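Side-chain contacts in threonine phosphate decarboxylase-like enzyme (Sulfurospirillum multivorans, PDB 6OUX), which catalyses the pyridoxal phosphate-dependent decarboxylation of L-serine O-phosphate to ethanolamine O-phosphate, a precursor in norcobamide biosynthesis: residues A[310-315]-A[380-385]; A[143-148]-A[163-168]; A[210-215]-A[224-229]; A[11-16]-A[345-350]. One frame throughout, in Å; residues are numbered along the deposited sequence.

Contacts 1 and 4 belong to the small domain and touch each other: A384, on the same helix as V382 and L385, packs on L346 and Y350 of helix 339-350, which in turn receives F13 in contact 4. Contacts 2 and 3 belong to the large domain with its seven-stranded sheet, contact 2 at an outermost strand and contact 3 in the connection between strands 204-208 and 236-241. Contacts 1 and 3 are buried, contact 4 partly so, and contact 2 lies near the surface. Contact 1 is wholly aliphatic, contacts 2 and 4 each turn on a phenylalanine ring, and contact 3 adds a bridging water to its apolar packing.

Contact 1: A[310-315]-A[380-385]; sequences KEALLG and CIVMAL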
loop_
_atom_site.group_PDB
_atom_site.type_symbol
_atom_site.label_atom_id
_atom_site.label_comp_id
_atom_site.label_asym_id
_atom_site.label_seq_id
_atom_site.Cartn_x
_atom_site.Cartn_y
_atom_site.Cartn_z
ATOM N N LYS A 310 -6.118 -28.271 -17.954
ATOM C CA LYS A 310 -7.154 -27.979 -18.966
ATOM C C LYS A 310 -7.564 -29.207 -19.762
ATOM O O LYS A 310 -8.723 -29.404 -20.027
ATOM C CB LYS A 310 -6.698 -26.926 -19.966
ATOM C CG LYS A 310 -6.607 -25.585 -19.318
ATOM C CD LYS A 310 -6.125 -24.537 -20.292
ATOM C CE LYS A 310 -4.649 -24.498 -20.456
ATOM N NZ LYS A 310 -4.301 -23.471 -21.479
ATOM N N GLU A 311 -6.590 -30.019 -20.136
ATOM C CA GLU A 311 -6.838 -31.239 -20.847
ATOM C C GLU A 311 -7.651 -32.198 -19.970
ATOM O O GLU A 311 -8.616 -32.845 -20.458
ATOM C CB GLU A 311 -5.496 -31.891 -21.247
ATOM C CG GLU A 311 -5.639 -33.055 -22.192
ATOM C CD GLU A 311 -4.318 -33.711 -22.526
ATOM O OE1 GLU A 311 -3.604 -34.174 -21.597
ATOM O OE2 GLU A 311 -4.006 -33.767 -23.731
ATOM N N ALA A 312 -7.341 -32.252 -18.687
ATOM C CA ALA A 312 -8.047 -33.137 -17.805
ATOM C C ALA A 312 -9.506 -32.678 -17.639
ATOM O O ALA A 312 -10.411 -33.497 -17.574
ATOM C CB ALA A 312 -7.372 -33.212 -16.474
ATOM N N LEU A 313 -9.704 -31.365 -17.565
ATOM C CA LEU A 313 -11.028 -30.799 -17.429
ATOM C C LEU A 313 -11.852 -31.095 -18.659
ATOM O O LEU A 313 -13.023 -31.314 -18.519
ATOM C CB LEU A 313 -10.956 -29.282 -17.191
ATOM C CG LEU A 313 -10.461 -28.919 -15.795
ATOM C CD1 LEU A 313 -10.096 -27.436 -15.764
ATOM C CD2 LEU A 313 -11.463 -29.195 -14.683
ATOM N N LEU A 314 -11.220 -31.084 -19.834
ATOM C CA LEU A 314 -11.907 -31.349 -21.113
ATOM C C LEU A 314 -12.479 -32.753 -21.139
ATOM O O LEU A 314 -13.445 -33.026 -21.846
ATOM C CB LEU A 314 -10.987 -31.093 -22.320
ATOM C CG LEU A 314 -10.914 -29.595 -22.714
ATOM C CD1 LEU A 314 -9.872 -29.325 -23.791
ATOM C CD2 LEU A 314 -12.271 -29.093 -23.177
ATOM N N GLY A 315 -11.869 -33.626 -20.359
ATOM C CA GLY A 315 -12.315 -34.982 -20.172
ATOM C C GLY A 315 -13.627 -35.131 -19.436
ATOM O O GLY A 315 -14.183 -36.197 -19.469
ATOM N N CYS A 380 -7.178 -33.420 -7.561
ATOM C CA CYS A 380 -8.272 -33.415 -6.600
ATOM C C CYS A 380 -9.498 -32.623 -7.113
ATOM O O CYS A 380 -10.648 -33.030 -6.993
ATOM C CB CYS A 380 -7.819 -32.796 -5.259
ATOM S SG CYS A 380 -6.631 -33.833 -4.336
ATOM N N ILE A 381 -9.226 -31.490 -7.706
ATOM C CA ILE A 381 -10.290 -30.700 -8.298
ATOM C C ILE A 381 -10.987 -31.471 -9.417
ATOM O O ILE A 381 -12.210 -31.491 -9.490
ATOM C CB ILE A 381 -9.728 -29.350 -8.800
ATOM C CG1 ILE A 381 -9.250 -28.517 -7.637
ATOM C CG2 ILE A 381 -10.807 -28.610 -9.532
ATOM C CD1 ILE A 381 -8.443 -27.297 -8.024
ATOM N N VAL A 382 -10.224 -32.069 -10.312
ATOM C CA VAL A 382 -10.816 -32.743 -11.435
ATOM C C VAL A 382 -11.710 -33.929 -10.914
ATOM O O VAL A 382 -12.836 -34.177 -11.401
ATOM C CB VAL A 382 -9.746 -33.290 -12.414
ATOM C CG1 VAL A 382 -10.445 -34.113 -13.496
ATOM C CG2 VAL A 382 -8.949 -32.159 -13.056
ATOM N N MET A 383 -11.141 -34.662 -9.969
ATOM C CA MET A 383 -11.827 -35.798 -9.341
ATOM C C MET A 383 -13.126 -35.359 -8.700
ATOM O O MET A 383 -14.165 -35.929 -9.003
ATOM C CB MET A 383 -10.912 -36.532 -8.331
ATOM C CG MET A 383 -10.036 -37.589 -9.012
ATOM S SD MET A 383 -8.808 -38.492 -7.991
ATOM C CE MET A 383 -8.605 -39.880 -9.110
ATOM N N ALA A 384 -13.036 -34.355 -7.827
ATOM C CA ALA A 384 -14.201 -33.765 -7.182
ATOM C C ALA A 384 -15.278 -33.320 -8.138
ATOM O O ALA A 384 -16.455 -33.731 -7.975
ATOM C CB ALA A 384 -13.802 -32.633 -6.286
ATOM N N LEU A 385 -14.910 -32.551 -9.153
ATOM C CA LEU A 385 -15.873 -32.160 -10.209
ATOM C C LEU A 385 -16.541 -33.321 -10.929
ATOM O O LEU A 385 -17.758 -33.253 -11.256
ATOM C CB LEU A 385 -15.249 -31.227 -11.276
ATOM C CG LEU A 385 -14.977 -29.817 -10.781
ATOM C CD1 LEU A 385 -14.085 -29.099 -11.794
ATOM C CD2 LEU A 385 -16.216 -29.013 -10.473
#
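V382 pushes one of its two methyls into the shallow notch between A312 and L313. Its CG2 lies 3.9 Å from A312 CB and, a little less closely, 4.2 Å from L313 CD2. The methyl of A312 forms the low wall of that notch, and the longer leucine the high one. The second branch of the valine, CG1, points to the backbone of the other helix, 4.1 Å from A312 O. On L313 the bond from CA to CB does not aim at the partner helix; the chain is brought round by its torsions, with CG beside the backbone N (chi1 -72°), and CD2 becomes the bump that reaches across. That bump fits in turn between V382 and L385, one helical turn apart, and meets L385 CD1 at 3.9 Å. The segments 310-314 and 380-385, on helices 289-314 and 375-388, run nearly parallel, 11° apart in direction, with their axes 10.1 Å apart at the closest. They lie on the sheet of the small domain of a fold type I pyridoxal phosphate enzyme, where L313 and L385 both rest on L331 of strand 328-332. L313 also touches V321, while L385 leans on V342 and L346 of helix 339-350.

Contact 2: A[143-148]-A[163-168]; sequences EVVYFP and CQFIEN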
loop_
_atom_site.group_PDB
_atom_site.type_symbol
_atom_site.label_atom_id
_atom_site.label_comp_id
_atom_site.label_asym_id
_atom_site.label_seq_id
_atom_site.Cartn_x
_atom_site.Cartn_y
_atom_site.Cartn_z
ATOM N N GLU A 143 -18.178 9.391 -19.200
ATOM C CA GLU A 143 -18.948 8.328 -19.819
ATOM C C GLU A 143 -18.167 6.995 -19.868
ATOM O O GLU A 143 -16.950 6.999 -20.043
ATOM C CB GLU A 143 -19.242 8.726 -21.245
ATOM C CG GLU A 143 -20.040 10.010 -21.390
ATOM C CD GLU A 143 -20.369 10.332 -22.845
ATOM O OE1 GLU A 143 -20.374 9.409 -23.687
ATOM O OE2 GLU A 143 -20.624 11.516 -23.135
ATOM N N VAL A 144 -18.871 5.879 -19.718
ATOM C CA VAL A 144 -18.300 4.522 -19.938
ATOM C C VAL A 144 -19.098 3.840 -21.065
ATOM O O VAL A 144 -20.315 3.868 -21.029
ATOM C CB VAL A 144 -18.370 3.701 -18.648
ATOM C CG1 VAL A 144 -17.686 2.349 -18.812
ATOM C CG2 VAL A 144 -17.710 4.465 -17.493
ATOM N N VAL A 145 -18.440 3.293 -22.059
ATOM C CA VAL A 145 -19.075 2.470 -23.133
ATOM C C VAL A 145 -18.451 1.050 -23.095
ATOM O O VAL A 145 -17.287 0.893 -22.683
ATOM C CB VAL A 145 -18.942 3.096 -24.522
ATOM C CG1 VAL A 145 -19.819 4.362 -24.601
ATOM C CG2 VAL A 145 -17.484 3.393 -24.898
ATOM N N TYR A 146 -19.222 0.036 -23.459
ATOM C CA TYR A 146 -18.814 -1.360 -23.244
ATOM C C TYR A 146 -18.793 -2.013 -24.575
ATOM O O TYR A 146 -19.730 -1.837 -25.315
ATOM C CB TYR A 146 -19.827 -2.100 -22.317
ATOM C CG TYR A 146 -19.730 -1.662 -20.894
ATOM C CD1 TYR A 146 -18.718 -2.171 -20.069
ATOM C CD2 TYR A 146 -20.546 -0.664 -20.388
ATOM C CE1 TYR A 146 -18.600 -1.774 -18.747
ATOM C CE2 TYR A 146 -20.406 -0.215 -19.093
ATOM C CZ TYR A 146 -19.452 -0.804 -18.260
ATOM O OH TYR A 146 -19.314 -0.408 -16.955
ATOM N N PHE A 147 -17.714 -2.678 -24.929
ATOM C CA PHE A 147 -17.690 -3.621 -26.059
ATOM C C PHE A 147 -18.034 -5.058 -25.547
ATOM O O PHE A 147 -17.346 -5.550 -24.661
ATOM C CB PHE A 147 -16.286 -3.616 -26.692
ATOM C CG PHE A 147 -16.186 -4.484 -27.920
ATOM C CD1 PHE A 147 -16.646 -4.019 -29.137
ATOM C CD2 PHE A 147 -15.676 -5.768 -27.840
ATOM C CE1 PHE A 147 -16.622 -4.812 -30.254
ATOM C CE2 PHE A 147 -15.633 -6.577 -28.962
ATOM C CZ PHE A 147 -16.106 -6.092 -30.169
ATOM N N PRO A 148 -19.114 -5.704 -26.064
ATOM C CA PRO A 148 -19.515 -7.034 -25.542
ATOM C C PRO A 148 -18.756 -8.141 -26.183
ATOM O O PRO A 148 -18.745 -8.221 -27.363
ATOM C CB PRO A 148 -21.000 -7.121 -25.925
ATOM C CG PRO A 148 -21.107 -6.260 -27.153
ATOM C CD PRO A 148 -20.197 -5.109 -26.885
ATOM N N CYS A 163 -12.080 -2.351 -33.148
ATOM C CA CYS A 163 -11.547 -1.130 -33.712
ATOM C C CYS A 163 -12.639 -0.233 -34.308
ATOM O O CYS A 163 -12.619 0.963 -34.115
ATOM C CB CYS A 163 -10.525 -1.454 -34.772
ATOM S SG CYS A 163 -8.977 -1.974 -34.038
ATOM N N GLN A 164 -13.578 -0.826 -35.036
ATOM C CA GLN A 164 -14.661 -0.053 -35.594
ATOM C C GLN A 164 -15.549 0.591 -34.488
ATOM O O GLN A 164 -15.977 1.734 -34.593
ATOM C CB GLN A 164 -15.502 -0.945 -36.494
ATOM C CG GLN A 164 -16.563 -0.174 -37.218
ATOM C CD GLN A 164 -15.953 0.937 -38.073
ATOM O OE1 GLN A 164 -16.140 2.133 -37.803
ATOM N NE2 GLN A 164 -15.176 0.557 -39.045
ATOM N N PHE A 165 -15.795 -0.176 -33.430
ATOM C CA PHE A 165 -16.474 0.289 -32.260
ATOM C C PHE A 165 -15.735 1.503 -31.641
ATOM O O PHE A 165 -16.376 2.522 -31.310
ATOM C CB PHE A 165 -16.592 -0.846 -31.238
ATOM C CG PHE A 165 -17.164 -0.423 -29.937
ATOM C CD1 PHE A 165 -18.522 -0.141 -29.833
ATOM C CD2 PHE A 165 -16.364 -0.269 -28.828
ATOM C CE1 PHE A 165 -19.066 0.290 -28.624
ATOM C CE2 PHE A 165 -16.889 0.142 -27.609
ATOM C CZ PHE A 165 -18.244 0.420 -27.506
ATOM N N ILE A 166 -14.420 1.363 -31.458
ATOM C CA ILE A 166 -13.607 2.468 -30.937
ATOM C C ILE A 166 -13.632 3.704 -31.912
ATOM O O ILE A 166 -13.718 4.861 -31.480
ATOM C CB ILE A 166 -12.145 2.021 -30.605
ATOM C CG1 ILE A 166 -12.128 0.922 -29.530
ATOM C CG2 ILE A 166 -11.314 3.224 -30.118
ATOM C CD1 ILE A 166 -12.869 1.265 -28.269
ATOM N N GLU A 167 -13.564 3.460 -33.193
ATOM C CA GLU A 167 -13.653 4.570 -34.162
ATOM C C GLU A 167 -15.004 5.285 -34.042
ATOM O O GLU A 167 -15.062 6.520 -33.948
ATOM C CB GLU A 167 -13.414 4.047 -35.571
ATOM C CG GLU A 167 -11.952 3.793 -35.863
ATOM C CD GLU A 167 -11.743 2.898 -37.075
ATOM O OE1 GLU A 167 -12.752 2.352 -37.600
ATOM O OE2 GLU A 167 -10.564 2.697 -37.481
ATOM N N ASN A 168 -16.086 4.519 -33.991
ATOM C CA ASN A 168 -17.422 5.104 -33.781
ATOM C C ASN A 168 -17.571 5.897 -32.481
ATOM O O ASN A 168 -18.119 7.007 -32.444
ATOM C CB ASN A 168 -18.454 3.983 -33.771
ATOM C CG ASN A 168 -18.575 3.300 -35.106
ATOM O OD1 ASN A 168 -17.989 3.718 -36.105
ATOM N ND2 ASN A 168 -19.342 2.259 -35.135
#
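F165 reaches from its helix to the strand and lays its ring against three consecutive residues. At the far end of the ring, CZ lies 4.0 Å from V145 CG2 and 3.5 Å from the carbonyl oxygen Y146 O, both of which approach obliquely. F147 CA lies over one face, toward its outer half, and F147 brings up its own ring edge first: F147 CD1 stands 3.7 Å from F165 CG, at the root of the ring. The two rings are neither stacked nor perpendicular; their planes meet at 57° and their centroids are 5.5 Å apart. The side chains slide past each other in opposite directions, each with CG anti to its own backbone nitrogen (chi1 -176° for F147, 174° for F165), and the flank of each ring lies beside the CB of the other, F147 CD1 and CE1 by F165 CB, F165 CE2 and CD2 by F147 CB.

In the next shell, the ring of Y162 meets F147 edge-to-face. V145 packs on A125, and the backbones of V145 and F147 are hydrogen-bonded to strand 123-128, which fixes the strand beneath F165. On the helix side, the salt bridge between E167 and R198 ties the same turn of the helix to helix 189-198. Helix 159-169 runs almost antiparallel to strand 143-148 and leads on to strand 173-177 in the large-domain sheet. With aromatic rings, a valine and one backbone carbonyl meeting, cohesion here probably depends on the fit of apolar surfaces rather than on directed bonds.

Contact 3: A[210-215]-A[224-229]; sequences SFIHFA and LSSTVL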
loop_
_atom_site.group_PDB
_atom_site.type_symbol
_atom_site.label_atom_id
_atom_site.label_comp_id
_atom_site.label_asym_id
_atom_site.label_seq_id
_atom_site.Cartn_x
_atom_site.Cartn_y
_atom_site.Cartn_z
ATOM N N SER A 210 -1.242 -8.502 -16.802
ATOM C CA SER A 210 -0.936 -9.168 -15.513
ATOM C C SER A 210 -0.809 -10.699 -15.628
ATOM O O SER A 210 -0.122 -11.356 -14.814
ATOM C CB SER A 210 -1.980 -8.794 -14.431
ATOM O OG SER A 210 -1.842 -7.448 -13.966
ATOM N N PHE A 211 -1.529 -11.283 -16.580
ATOM C CA PHE A 211 -1.442 -12.753 -16.824
ATOM C C PHE A 211 -0.578 -13.236 -17.974
ATOM O O PHE A 211 -0.655 -14.433 -18.353
ATOM C CB PHE A 211 -2.892 -13.293 -16.960
ATOM C CG PHE A 211 -3.741 -12.894 -15.795
ATOM C CD1 PHE A 211 -3.460 -13.391 -14.549
ATOM C CD2 PHE A 211 -4.723 -11.932 -15.912
ATOM C CE1 PHE A 211 -4.192 -13.010 -13.446
ATOM C CE2 PHE A 211 -5.421 -11.512 -14.805
ATOM C CZ PHE A 211 -5.172 -12.065 -13.579
ATOM N N ILE A 212 0.210 -12.348 -18.586
ATOM C CA ILE A 212 0.850 -12.663 -19.857
ATOM C C ILE A 212 1.999 -13.694 -19.693
ATOM O O ILE A 212 2.344 -14.392 -20.623
ATOM C CB ILE A 212 1.372 -11.400 -20.596
ATOM C CG1 ILE A 212 1.552 -11.698 -22.108
ATOM C CG2 ILE A 212 2.623 -10.835 -19.944
ATOM C CD1 ILE A 212 1.778 -10.490 -22.967
ATOM N N HIS A 213 2.516 -13.823 -18.497
ATOM C CA HIS A 213 3.576 -14.831 -18.196
ATOM C C HIS A 213 3.044 -16.279 -18.341
ATOM O O HIS A 213 3.818 -17.205 -18.435
ATOM C CB HIS A 213 4.071 -14.673 -16.742
ATOM C CG HIS A 213 5.181 -13.715 -16.556
ATOM N ND1 HIS A 213 5.438 -12.656 -17.411
ATOM C CD2 HIS A 213 6.070 -13.605 -15.536
ATOM C CE1 HIS A 213 6.449 -11.956 -16.927
ATOM N NE2 HIS A 213 6.860 -12.524 -15.808
ATOM N N PHE A 214 1.733 -16.473 -18.347
ATOM C CA PHE A 214 1.074 -17.770 -18.531
ATOM C C PHE A 214 0.730 -18.089 -19.950
ATOM O O PHE A 214 0.400 -19.230 -20.219
ATOM C CB PHE A 214 -0.152 -17.892 -17.607
ATOM C CG PHE A 214 0.171 -17.508 -16.198
ATOM C CD1 PHE A 214 1.115 -18.243 -15.483
ATOM C CD2 PHE A 214 -0.332 -16.370 -15.636
ATOM C CE1 PHE A 214 1.479 -17.855 -14.211
ATOM C CE2 PHE A 214 0.021 -15.982 -14.342
ATOM C CZ PHE A 214 0.946 -16.715 -13.650
ATOM N N ALA A 215 0.915 -17.152 -20.870
ATOM C CA ALA A 215 0.576 -17.381 -22.289
ATOM C C ALA A 215 1.823 -17.813 -23.077
ATOM O O ALA A 215 3.003 -17.652 -22.645
ATOM C CB ALA A 215 -0.035 -16.122 -22.914
ATOM N N LEU A 224 6.570 -14.061 -22.942
ATOM C CA LEU A 224 6.013 -12.973 -23.726
ATOM C C LEU A 224 6.053 -11.749 -22.886
ATOM O O LEU A 224 6.075 -11.840 -21.671
ATOM C CB LEU A 224 4.550 -13.267 -24.086
ATOM C CG LEU A 224 4.347 -14.490 -24.984
ATOM C CD1 LEU A 224 2.903 -14.931 -24.963
ATOM C CD2 LEU A 224 4.820 -14.173 -26.404
ATOM N N SER A 225 6.002 -10.599 -23.549
ATOM C CA SER A 225 6.054 -9.323 -22.878
ATOM C C SER A 225 5.431 -8.260 -23.773
ATOM O O SER A 225 5.752 -8.230 -24.929
ATOM C CB SER A 225 7.494 -8.907 -22.674
ATOM O OG SER A 225 7.436 -7.616 -22.110
ATOM N N SER A 226 4.600 -7.394 -23.223
ATOM C CA SER A 226 3.977 -6.256 -23.970
ATOM C C SER A 226 4.913 -4.951 -23.951
ATOM O O SER A 226 4.507 -3.865 -24.431
ATOM C CB SER A 226 2.590 -5.917 -23.360
ATOM O OG SER A 226 1.716 -7.009 -23.191
ATOM N N THR A 227 6.161 -5.062 -23.425
ATOM C CA THR A 227 7.102 -3.896 -23.499
ATOM C C THR A 227 7.382 -3.436 -24.943
ATOM O O THR A 227 7.521 -2.217 -25.171
ATOM C CB THR A 227 8.426 -4.219 -22.772
ATOM O OG1 THR A 227 8.146 -4.557 -21.421
ATOM C CG2 THR A 227 9.440 -3.059 -22.725
ATOM N N VAL A 228 7.482 -4.386 -25.885
ATOM C CA VAL A 228 7.564 -4.097 -27.325
ATOM C C VAL A 228 6.475 -3.125 -27.771
ATOM O O VAL A 228 6.729 -2.191 -28.517
ATOM C CB VAL A 228 7.476 -5.304 -28.314
ATOM C CG1 VAL A 228 8.717 -6.125 -28.321
ATOM C CG2 VAL A 228 6.303 -6.223 -28.091
ATOM N N LEU A 229 5.275 -3.313 -27.261
ATOM C CA LEU A 229 4.155 -2.404 -27.571
ATOM C C LEU A 229 4.301 -1.025 -26.965
ATOM O O LEU A 229 4.043 0.016 -27.644
ATOM C CB LEU A 229 2.830 -3.021 -27.172
ATOM C CG LEU A 229 2.610 -4.434 -27.630
ATOM C CD1 LEU A 229 1.252 -4.909 -27.037
ATOM C CD2 LEU A 229 2.643 -4.617 -29.148
HETATM O O HOH W 1 4.588 -15.651 -21.524
#
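Apolar contacts join I212 and A215 to L224. The I212 side chain meets that of L224 at about a right angle, with I212 CG1 3.9 Å from L224 CB. L224 sends CD1 the other way, to 3.8 Å from A215 CB, and the same methyl lies against the A215 carbonyl, 3.6 Å from A215 O. With CG1 anti to the backbone nitrogen (chi1 -159°) and the chain extended, I212 CD1 goes on past the leucine to rest 3.5 Å from S226 OG, the hydroxyl of the N-cap residue, which is hydrogen-bonded to E209. Replacing I212 with alanine would probably open a gap beside L224 CB and leave the S226 side chain without the methyl that lies against it. The 3-10 turn 212-214 follows the large-domain strand 204-208 and packs against the residues leading into helix 227-232. Polar links run alongside. One water accepts from L224 N at 2.9 Å and lies 2.7 Å from I212 O and 2.8 Å from A215 O, bridging the segments at backbone level. S225 OG takes the N-H of T227 almost straight on (3.1 Å, 170°), an ST turn at the start of the helix.

Contact 4: A[11-16]-A[345-350]; sequences TQFTKA and ALLVEY
F13 and V348 share most of the buried area, with L347 contributing a smaller part. The valine stands over the ring of F13: its CG2 is 3.6 Å from the ring centroid and only 6° off the ring normal, a CH-pi contact aimed at the middle of the face. The six ring carbons are therefore nearly equidistant from the methyl, the shortest approach being 3.7 Å from V348 CG2 to F13 CD2. V348 holds this branch beside its backbone nitrogen, anti to the carbonyl carbon. F13 extends from its helix with CG anti to the backbone nitrogen (chi1 178°), which carries the ring across to the other helix. At the ring's outer edge, close to its plane, L347 CD1 approaches F13 CZ at 4.1 Å, the two side chains crossing at about a right angle. One ring thus meets two successive residues of helix 339-350, V348 from above and L347 at the rim. F13 also stacks with F38 and touches S344. Exchanging F13 for an alanine would probably leave the V348 methyl without its aromatic face and L347 CD1 without the ring edge it meets, lose the stack on F38 and open a gap between the helices. Polar links add to this: T14 is hydrogen-bonded to S344, and E349 makes a salt bridge with R9, just before helix 11-19. Helix 11-19, near the N-terminus, is thus fastened to a helix from the C-terminal part of the chain, as in fold type I aminotransferase relatives, whose small domain combines both ends of the chain.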
loop_
_atom_site.group_PDB
_atom_site.type_symbol
_atom_site.label_atom_id
_atom_site.label_comp_id
_atom_site.label_asym_id
_atom_site.label_seq_id
_atom_site.Cartn_x
_atom_site.Cartn_y
_atom_site.Cartn_z
ATOM N N THR A 11 -28.517 -27.946 0.853
ATOM C CA THR A 11 -29.341 -26.782 0.707
ATOM C C THR A 11 -29.161 -25.819 1.902
ATOM O O THR A 11 -29.010 -24.597 1.717
ATOM C CB THR A 11 -30.858 -27.174 0.507
ATOM O OG1 THR A 11 -31.058 -27.890 -0.727
ATOM C CG2 THR A 11 -31.738 -25.983 0.481
ATOM N N GLN A 12 -29.174 -26.380 3.100
ATOM C CA GLN A 12 -29.045 -25.588 4.348
ATOM C C GLN A 12 -27.736 -24.818 4.311
ATOM O O GLN A 12 -27.692 -23.596 4.448
ATOM C CB GLN A 12 -29.143 -26.481 5.596
ATOM C CG GLN A 12 -29.196 -25.642 6.885
ATOM C CD GLN A 12 -29.351 -26.465 8.175
ATOM O OE1 GLN A 12 -29.329 -27.704 8.196
ATOM N NE2 GLN A 12 -29.544 -25.757 9.252
ATOM N N PHE A 13 -26.671 -25.533 4.020
ATOM C CA PHE A 13 -25.378 -24.887 3.822
ATOM C C PHE A 13 -25.415 -23.821 2.713
ATOM O O PHE A 13 -25.023 -22.656 2.901
ATOM C CB PHE A 13 -24.331 -25.937 3.512
ATOM C CG PHE A 13 -22.969 -25.364 3.248
ATOM C CD1 PHE A 13 -22.600 -24.914 1.942
ATOM C CD2 PHE A 13 -22.049 -25.228 4.284
ATOM C CE1 PHE A 13 -21.365 -24.378 1.713
ATOM C CE2 PHE A 13 -20.804 -24.688 4.027
ATOM C CZ PHE A 13 -20.459 -24.285 2.748
ATOM N N THR A 14 -25.898 -24.207 1.539
ATOM C CA THR A 14 -25.981 -23.236 0.413
ATOM C C THR A 14 -26.713 -21.976 0.756
ATOM O O THR A 14 -26.274 -20.846 0.407
ATOM C CB THR A 14 -26.683 -23.856 -0.775
ATOM O OG1 THR A 14 -26.029 -25.065 -1.129
ATOM C CG2 THR A 14 -26.741 -22.876 -1.956
ATOM N N LYS A 15 -27.855 -22.120 1.435
ATOM C CA LYS A 15 -28.608 -20.921 1.801
ATOM C C LYS A 15 -27.851 -20.030 2.751
ATOM O O LYS A 15 -27.827 -18.797 2.555
ATOM C CB LYS A 15 -30.004 -21.266 2.379
ATOM C CG LYS A 15 -30.977 -21.685 1.284
ATOM C CD LYS A 15 -32.380 -21.693 1.849
ATOM C CE LYS A 15 -33.357 -22.462 0.966
ATOM N NZ LYS A 15 -34.682 -21.836 1.195
ATOM N N ALA A 16 -27.245 -20.617 3.798
ATOM C CA ALA A 16 -26.458 -19.820 4.760
ATOM C C ALA A 16 -25.271 -19.180 4.035
ATOM O O ALA A 16 -24.937 -18.002 4.233
ATOM C CB ALA A 16 -25.960 -20.725 5.879
ATOM N N ALA A 345 -20.944 -28.158 -2.871
ATOM C CA ALA A 345 -20.488 -29.530 -2.790
ATOM C C ALA A 345 -18.971 -29.621 -2.745
ATOM O O ALA A 345 -18.424 -30.453 -1.987
ATOM C CB ALA A 345 -21.034 -30.361 -3.947
ATOM N N LEU A 346 -18.283 -28.776 -3.528
ATOM C CA LEU A 346 -16.832 -28.721 -3.480
ATOM C C LEU A 346 -16.349 -28.363 -2.088
ATOM O O LEU A 346 -15.365 -28.947 -1.603
ATOM C CB LEU A 346 -16.278 -27.709 -4.501
ATOM C CG LEU A 346 -16.351 -28.180 -5.962
ATOM C CD1 LEU A 346 -16.257 -27.025 -6.935
ATOM C CD2 LEU A 346 -15.270 -29.215 -6.234
ATOM N N LEU A 347 -16.970 -27.377 -1.458
ATOM C CA LEU A 347 -16.535 -26.967 -0.099
ATOM C C LEU A 347 -16.798 -28.126 0.915
ATOM O O LEU A 347 -15.879 -28.627 1.608
ATOM C CB LEU A 347 -17.264 -25.691 0.350
ATOM C CG LEU A 347 -16.667 -24.428 -0.275
ATOM C CD1 LEU A 347 -17.548 -23.209 -0.005
ATOM C CD2 LEU A 347 -15.245 -24.219 0.229
ATOM N N VAL A 348 -18.043 -28.573 0.943
ATOM C CA VAL A 348 -18.496 -29.444 2.036
ATOM C C VAL A 348 -17.837 -30.816 1.894
ATOM O O VAL A 348 -17.377 -31.404 2.848
ATOM C CB VAL A 348 -20.059 -29.509 2.053
ATOM C CG1 VAL A 348 -20.611 -30.638 2.922
ATOM C CG2 VAL A 348 -20.639 -28.204 2.545
ATOM N N GLU A 349 -17.804 -31.340 0.692
ATOM C CA GLU A 349 -17.444 -32.719 0.483
ATOM C C GLU A 349 -15.943 -32.852 0.243
ATOM O O GLU A 349 -15.357 -33.882 0.563
ATOM C CB GLU A 349 -18.320 -33.297 -0.648
ATOM C CG GLU A 349 -19.769 -33.379 -0.217
ATOM C CD GLU A 349 -20.808 -33.513 -1.342
ATOM O OE1 GLU A 349 -20.487 -33.985 -2.462
ATOM O OE2 GLU A 349 -21.976 -33.131 -1.070
ATOM N N TYR A 350 -15.291 -31.792 -0.253
ATOM C CA TYR A 350 -13.866 -31.890 -0.627
ATOM C C TYR A 350 -12.940 -30.824 -0.111
ATOM O O TYR A 350 -11.718 -30.898 -0.317
ATOM C CB TYR A 350 -13.745 -31.954 -2.135
ATOM C CG TYR A 350 -14.532 -33.048 -2.750
ATOM C CD1 TYR A 350 -15.851 -32.837 -3.111
ATOM C CD2 TYR A 350 -13.974 -34.306 -2.994
ATOM C CE1 TYR A 350 -16.606 -33.838 -3.697
ATOM C CE2 TYR A 350 -14.732 -35.308 -3.616
ATOM C CZ TYR A 350 -16.046 -35.061 -3.934
ATOM O OH TYR A 350 -16.862 -35.984 -4.523
#